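PDB 3GNE: VAL-1 from Chlorella virus, which cleaves alginate as a polysaccharide lyase of family 14 (EC 4.2.2.3), probably by beta-elimination, with a mode of action that depends on pH. Local coordinates for residues Ser48-Ser51 with Ala52-Gly55; Phe151-Asp154 with Asp155-Ala159; Leu225-Pro228 with Lys229-Ala233. All coordinates share one frame; numbering follows the deposited sequence. Where two conformers were deposited one is given.

In the fold
Interactions 1 and 3 are neighbours on the same side of the chain's centre, 11 Å apart between centres. They meet where S48 O lies 2.8 Å from S227 N, a probable hydrogen bond, and where P226 packs against the N53 side chain. Interaction 1 sits in the loop between strands 37-44 and 59-63; interaction 3 leads into strand 231-241, which pairs with 37-44. Interaction 2, in the loop after strand 149-151, stands apart, with its nearest atoms about 16 Å from interaction 1 and about 13 Å from interaction 3. Glycerol and citrate, both probably from the crystallisation liquor, lie beside interaction 1.

Interaction 1: residues Ser48-Ser51 with Ala52-Gly55; sequences SGTS and ANPG. With GOL (glycerol), chain D.
A52 meets T50 through its backbone: A52 N donates to T50 OG1 over 3.2 Å, closing an ST turn in the loop that joins strands 37-44 and 59-63. The hydroxyl can do this because chi1 of T50 (67°) sets OG1 between the backbone N and the carbonyl carbon, and the methyl of A52 settles alongside that same oxygen. At N53 the chain completes a type I beta turn begun at T50. N53 N donates to T50 O at 2.9 Å with an angle of 160° at the hydrogen. The N53 side chain folds back across the turn, laying its CB 3.5 Å from T50 O and its amide beside G49. P54 then carries the chain to G55, whose O comes 3.4 Å from S48 CB and also receives a CA-H...O contact from S48. The hydroxyl of S48 is tied to the carbonyl of D45. One water sits against the loop, on the side where glycerol also lies: it accepts from G49 N at 2.8 Å and lies within bonding distance of N53 O and G55 O. Glycerol O3 stands 2.8 Å from N53 O, a weak bond and not a settled one, since S51 O also lies near its single proton. With several backbone carbonyls gathered in one region, this surface loop is rich in acceptors and probably favours donors such as water.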
loop_
_atom_site.group_PDB
_atom_site.type_symbol
_atom_site.label_atom_id
_atom_site.label_comp_id
_atom_site.label_asym_id
_atom_site.label_seq_id
_atom_site.Cartn_x
_atom_site.Cartn_y
_atom_site.Cartn_z
ATOM N N SER A 48 12.124 8.227 -12.811
ATOM C CA SER A 48 10.864 7.477 -12.785
ATOM C C SER A 48 10.049 7.864 -11.546
ATOM O O SER A 48 10.561 8.146 -10.464
ATOM C CB SER A 48 11.089 5.957 -12.798
ATOM O OG SER A 48 11.722 5.524 -11.594
ATOM N N GLY A 49 8.714 7.874 -11.699
ATOM C CA GLY A 49 7.889 8.169 -10.518
ATOM C C GLY A 49 6.456 7.935 -10.898
ATOM O O GLY A 49 6.014 6.790 -11.215
ATOM N N THR A 50 5.713 9.041 -10.901
ATOM C CA THR A 50 4.310 8.906 -11.361
ATOM C C THR A 50 4.332 9.075 -12.885
ATOM O O THR A 50 5.376 9.270 -13.523
ATOM C CB THR A 50 3.407 9.979 -10.751
ATOM O OG1 THR A 50 3.862 11.250 -11.315
ATOM C CG2 THR A 50 3.498 10.047 -9.244
ATOM N N SER A 51 3.154 9.051 -13.510
ATOM C CA SER A 51 3.082 9.220 -14.968
ATOM C C SER A 51 3.643 10.559 -15.407
ATOM O O SER A 51 4.034 10.744 -16.541
ATOM C CB SER A 51 1.605 9.043 -15.420
ATOM O OG SER A 51 0.812 10.064 -14.762
ATOM N N ALA A 52 3.676 11.516 -14.492
ATOM C CA ALA A 52 4.201 12.817 -14.898
ATOM C C ALA A 52 5.670 12.806 -15.172
ATOM O O ALA A 52 6.219 13.750 -15.740
ATOM C CB ALA A 52 3.969 13.765 -13.710
ATOM N N ASN A 53 6.339 11.738 -14.693
ATOM C CA ASN A 53 7.800 11.603 -14.857
ATOM C C ASN A 53 8.092 10.615 -15.970
ATOM O O ASN A 53 7.374 9.625 -16.117
ATOM C CB ASN A 53 8.362 11.118 -13.523
ATOM C CG ASN A 53 8.004 12.014 -12.356
ATOM O OD1 ASN A 53 8.345 13.208 -12.365
ATOM N ND2 ASN A 53 7.341 11.461 -11.386
ATOM N N PRO A 54 9.142 10.875 -16.758
ATOM C CA PRO A 54 9.324 10.065 -17.971
ATOM C C PRO A 54 9.960 8.721 -17.743
ATOM O O PRO A 54 9.861 7.869 -18.654
ATOM C CB PRO A 54 10.259 10.965 -18.820
ATOM C CG PRO A 54 11.072 11.733 -17.783
ATOM C CD PRO A 54 10.049 12.034 -16.689
ATOM N N GLY A 55 10.653 8.519 -16.644
ATOM C CA GLY A 55 11.399 7.238 -16.550
ATOM C C GLY A 55 10.528 6.080 -16.185
ATOM O O GLY A 55 9.392 6.172 -15.729
HETATM C C1 GOL D . 7.462 5.283 -18.874
HETATM O O1 GOL D . 6.971 3.991 -19.301
HETATM C C2 GOL D . 6.228 6.021 -18.418
HETATM O O2 GOL D . 5.305 6.262 -19.466
HETATM C C3 GOL D . 6.659 7.313 -17.773
HETATM O O3 GOL D . 5.505 7.867 -17.199
HETATM O O HOH W 1 7.552 7.490 -14.238
#

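Interaction 2: residues Phe151-Asp154 with Asp155-Ala159; sequences FFQD and DFKNA
F152 O is the acceptor about which the backbone folds back, taking D155 N at 2.9 Å and F156 N by a weak bond, so that D155 and F156 are drawn back against F152 in the loop between strands 149-151 and 166-173. The side chains of F152 and F156 run side by side and point the same way; CE1 of F156 presents the ring edge to F152 CB at 3.7 Å. D155 brings OD2 close to F152 CB too, its carboxylate plane inclined 50° to the F152 ring. The F156 ring continues inward onto V125, V190 and V192, which anchors the loop to two strands, 125-130 and 186-192. On the outer side K157 runs back beside D154. A bend at its last torsion (chi4 -58°) turns NZ to D154 OD1 in a 3.0 Å salt bridge met nearly head-on, with a weak second bond to Q153 O. A water joins D154 O to K157 N, accepting from the latter at 3.0 Å. The salt bridge belongs to one of two K157 conformers, and its permanence is doubtful. The contact is thus two-sided, apolar toward the sheets, with an exposed ion pair on the outside.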
loop_
_atom_site.group_PDB
_atom_site.type_symbol
_atom_site.label_atom_id
_atom_site.label_comp_id
_atom_site.label_asym_id
_atom_site.label_seq_id
_atom_site.Cartn_x
_atom_site.Cartn_y
_atom_site.Cartn_z
ATOM N N PHE A 151 -0.632 9.774 7.679
ATOM C CA PHE A 151 -0.640 9.625 9.142
ATOM C C PHE A 151 0.618 8.881 9.565
ATOM O O PHE A 151 1.168 8.086 8.783
ATOM C CB PHE A 151 -1.851 8.799 9.620
ATOM C CG PHE A 151 -3.167 9.530 9.294
ATOM C CD1 PHE A 151 -3.723 10.358 10.258
ATOM C CD2 PHE A 151 -3.776 9.358 8.073
ATOM C CE1 PHE A 151 -4.891 11.032 10.002
ATOM C CE2 PHE A 151 -4.945 10.027 7.808
ATOM C CZ PHE A 151 -5.519 10.895 8.751
ATOM N N PHE A 152 1.035 9.157 10.815
ATOM C CA PHE A 152 2.112 8.421 11.486
ATOM C C PHE A 152 3.486 8.934 11.110
ATOM O O PHE A 152 4.479 8.278 11.467
ATOM C CB PHE A 152 2.044 6.901 11.330
ATOM C CG PHE A 152 0.700 6.267 11.580
ATOM C CD1 PHE A 152 -0.139 6.732 12.581
ATOM C CD2 PHE A 152 0.300 5.173 10.787
ATOM C CE1 PHE A 152 -1.361 6.130 12.794
ATOM C CE2 PHE A 152 -0.926 4.559 11.020
ATOM C CZ PHE A 152 -1.745 5.032 12.024
ATOM N N GLN A 153 3.589 10.103 10.473
ATOM C CA GLN A 153 4.935 10.536 10.107
ATOM C C GLN A 153 5.904 10.658 11.285
ATOM O O GLN A 153 7.084 10.361 11.156
ATOM C CB GLN A 153 4.846 11.878 9.392
ATOM C CG GLN A 153 6.167 12.122 8.649
ATOM C CD GLN A 153 6.080 13.488 7.982
ATOM O OE1 GLN A 153 5.980 14.519 8.681
ATOM N NE2 GLN A 153 6.146 13.441 6.673
ATOM N N ASP A 154 5.415 11.033 12.474
ATOM C CA ASP A 154 6.329 11.152 13.603
ATOM C C ASP A 154 6.639 9.835 14.280
ATOM O O ASP A 154 7.463 9.800 15.197
ATOM C CB ASP A 154 5.740 12.150 14.624
ATOM C CG ASP A 154 5.900 13.615 14.219
ATOM O OD1 ASP A 154 6.702 13.862 13.292
ATOM O OD2 ASP A 154 5.213 14.472 14.843
ATOM N N ASP A 155 5.993 8.751 13.879
ATOM C CA ASP A 155 6.158 7.481 14.555
ATOM C C ASP A 155 7.119 6.584 13.805
ATOM O O ASP A 155 7.599 5.624 14.429
ATOM C CB ASP A 155 4.788 6.787 14.687
ATOM C CG ASP A 155 3.733 7.632 15.378
ATOM O OD1 ASP A 155 4.053 8.088 16.491
ATOM O OD2 ASP A 155 2.644 7.790 14.795
ATOM N N PHE A 156 7.430 6.858 12.550
ATOM C CA PHE A 156 8.229 5.931 11.767
ATOM C C PHE A 156 9.357 6.653 11.065
ATOM O O PHE A 156 9.762 6.269 9.981
ATOM C CB PHE A 156 7.365 5.203 10.711
ATOM C CG PHE A 156 6.310 4.283 11.338
ATOM C CD1 PHE A 156 4.971 4.561 11.171
ATOM C CD2 PHE A 156 6.665 3.170 12.069
ATOM C CE1 PHE A 156 3.968 3.754 11.695
ATOM C CE2 PHE A 156 5.708 2.330 12.601
ATOM C CZ PHE A 156 4.359 2.631 12.413
ATOM N N LYS A 157 9.877 7.731 11.672
ATOM C CA LYS A 157 11.013 8.393 11.025
ATOM C C LYS A 157 12.164 7.389 10.899
ATOM O O LYS A 157 12.477 6.622 11.818
ATOM C CB LYS A 157 11.465 9.671 11.743
ATOM C CG LYS A 157 10.451 10.806 11.762
ATOM C CD LYS A 157 10.978 12.151 12.241
ATOM C CE LYS A 157 9.772 13.074 12.584
ATOM N NZ LYS A 157 8.926 13.203 11.350
ATOM N N ASN A 158 12.806 7.393 9.742
ATOM C CA ASN A 158 13.924 6.522 9.422
ATOM C C ASN A 158 13.661 5.075 9.808
ATOM O O ASN A 158 14.570 4.322 10.172
ATOM C CB ASN A 158 15.158 7.102 10.131
ATOM C CG ASN A 158 16.423 6.434 9.653
ATOM O OD1 ASN A 158 16.664 6.306 8.440
ATOM N ND2 ASN A 158 17.214 6.002 10.637
ATOM N N ALA A 159 12.408 4.646 9.708
ATOM C CA ALA A 159 12.089 3.279 10.119
ATOM C C ALA A 159 12.661 2.247 9.149
ATOM O O ALA A 159 12.966 1.117 9.540
ATOM C CB ALA A 159 10.573 3.096 10.241
HETATM O O HOH W 2 9.764 8.333 14.651
#

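Interaction 3: residues Leu225-Pro228 with Lys229-Ala233; sequences LPSP and KNQVA
The flat amide of Q231 meets S227 through its nitrogen: NE2 donates to S227 OG at 3.0 Å, an angle of 156° at the hydrogen, with the oxygen tilted 16° from the amide plane. CD of P228 stands beyond the same nitrogen, 3.8 Å from NE2 and farther out of that plane. At the other end of the amide, OE1 is bonded to D86 N, so both its oxygen and its nitrogen are gripped and its rotation is fixed. The second flat group is the carbonyl of K229. S227 OG donates to K229 O at 2.8 Å and lies in the carbonyl plane. Chi1 of S227 (-173°) swings OG opposite the backbone N, bringing it within the bend between the two partners; the hydroxyl thus accepts a hydrogen bond from Q231 and donates one to K229 O. This buried serine closes the bend that leads from strand 212-221 into strand 231-241, a loop that crosses from one sheet to the other in the beta-sandwich expected of the concanavalin-like clan to which family 14 lyases belong. Q231 is the first residue of the strand and already pairs through its backbone with Y44, while the backbone of S227 bonds to N47. The K229 chain extends away from the bend, its NZ bonded to the carbonyl of G84.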
loop_
_atom_site.group_PDB
_atom_site.type_symbol
_atom_site.label_atom_id
_atom_site.label_comp_id
_atom_site.label_asym_id
_atom_site.label_seq_id
_atom_site.Cartn_x
_atom_site.Cartn_y
_atom_site.Cartn_z
ATOM N N LEU A 225 8.408 14.073 -6.404
ATOM C CA LEU A 225 9.754 13.882 -6.947
ATOM C C LEU A 225 10.048 12.452 -7.358
ATOM O O LEU A 225 9.749 11.508 -6.630
ATOM C CB LEU A 225 10.814 14.324 -5.918
ATOM C CG LEU A 225 10.854 15.803 -5.591
ATOM C CD1 LEU A 225 12.087 16.059 -4.733
ATOM C CD2 LEU A 225 10.956 16.725 -6.785
ATOM N N PRO A 226 10.645 12.272 -8.539
ATOM C CA PRO A 226 10.925 10.931 -9.039
ATOM C C PRO A 226 12.234 10.385 -8.471
ATOM O O PRO A 226 12.959 11.005 -7.683
ATOM C CB PRO A 226 11.057 11.178 -10.565
ATOM C CG PRO A 226 11.650 12.579 -10.634
ATOM C CD PRO A 226 11.021 13.339 -9.479
ATOM N N SER A 227 12.589 9.175 -8.848
ATOM C CA SER A 227 13.846 8.622 -8.401
ATOM C C SER A 227 15.018 9.439 -8.891
ATOM O O SER A 227 15.131 9.790 -10.081
ATOM C CB SER A 227 14.005 7.195 -8.985
ATOM O OG SER A 227 15.158 6.594 -8.407
ATOM N N PRO A 228 15.944 9.816 -7.997
ATOM C CA PRO A 228 17.056 10.691 -8.441
ATOM C C PRO A 228 18.164 9.945 -9.171
ATOM O O PRO A 228 19.057 10.614 -9.728
ATOM C CB PRO A 228 17.601 11.257 -7.118
ATOM C CG PRO A 228 17.017 10.457 -6.033
ATOM C CD PRO A 228 15.888 9.653 -6.552
ATOM N N LYS A 229 18.140 8.618 -9.161
ATOM C CA LYS A 229 19.184 7.830 -9.827
ATOM C C LYS A 229 18.585 6.483 -10.183
ATOM O O LYS A 229 17.542 6.039 -9.661
ATOM C CB LYS A 229 20.429 7.694 -8.932
ATOM C CG LYS A 229 20.157 6.900 -7.646
ATOM C CD LYS A 229 21.515 6.670 -6.934
ATOM C CE LYS A 229 21.242 6.077 -5.544
ATOM N NZ LYS A 229 22.516 5.895 -4.741
ATOM N N ASN A 230 19.274 5.717 -11.022
ATOM C CA ASN A 230 18.909 4.325 -11.238
ATOM C C ASN A 230 19.215 3.542 -9.973
ATOM O O ASN A 230 20.346 3.616 -9.489
ATOM C CB ASN A 230 19.738 3.706 -12.367
ATOM C CG ASN A 230 19.508 4.280 -13.735
ATOM O OD1 ASN A 230 18.463 4.845 -14.041
ATOM N ND2 ASN A 230 20.564 4.142 -14.553
ATOM N N GLN A 231 18.241 2.855 -9.446
ATOM C CA GLN A 231 18.462 2.091 -8.163
ATOM C C GLN A 231 17.429 0.997 -8.065
ATOM O O GLN A 231 16.451 0.991 -8.821
ATOM C CB GLN A 231 18.476 3.001 -6.948
ATOM C CG GLN A 231 17.256 3.937 -6.905
ATOM C CD GLN A 231 17.380 4.939 -5.782
ATOM O OE1 GLN A 231 18.233 4.776 -4.887
ATOM N NE2 GLN A 231 16.512 5.968 -5.805
ATOM N N VAL A 232 17.669 0.039 -7.184
ATOM C CA VAL A 232 16.772 -1.086 -6.978
ATOM C C VAL A 232 16.481 -1.322 -5.517
ATOM O O VAL A 232 17.267 -0.966 -4.635
ATOM C CB VAL A 232 17.324 -2.394 -7.574
ATOM C CG1 VAL A 232 17.782 -2.192 -9.024
ATOM C CG2 VAL A 232 18.475 -2.927 -6.759
ATOM N N ALA A 233 15.345 -1.937 -5.256
ATOM C CA ALA A 233 14.978 -2.454 -3.955
ATOM C C ALA A 233 14.406 -3.845 -4.178
ATOM O O ALA A 233 13.971 -4.168 -5.290
ATOM C CB ALA A 233 13.985 -1.548 -3.247
#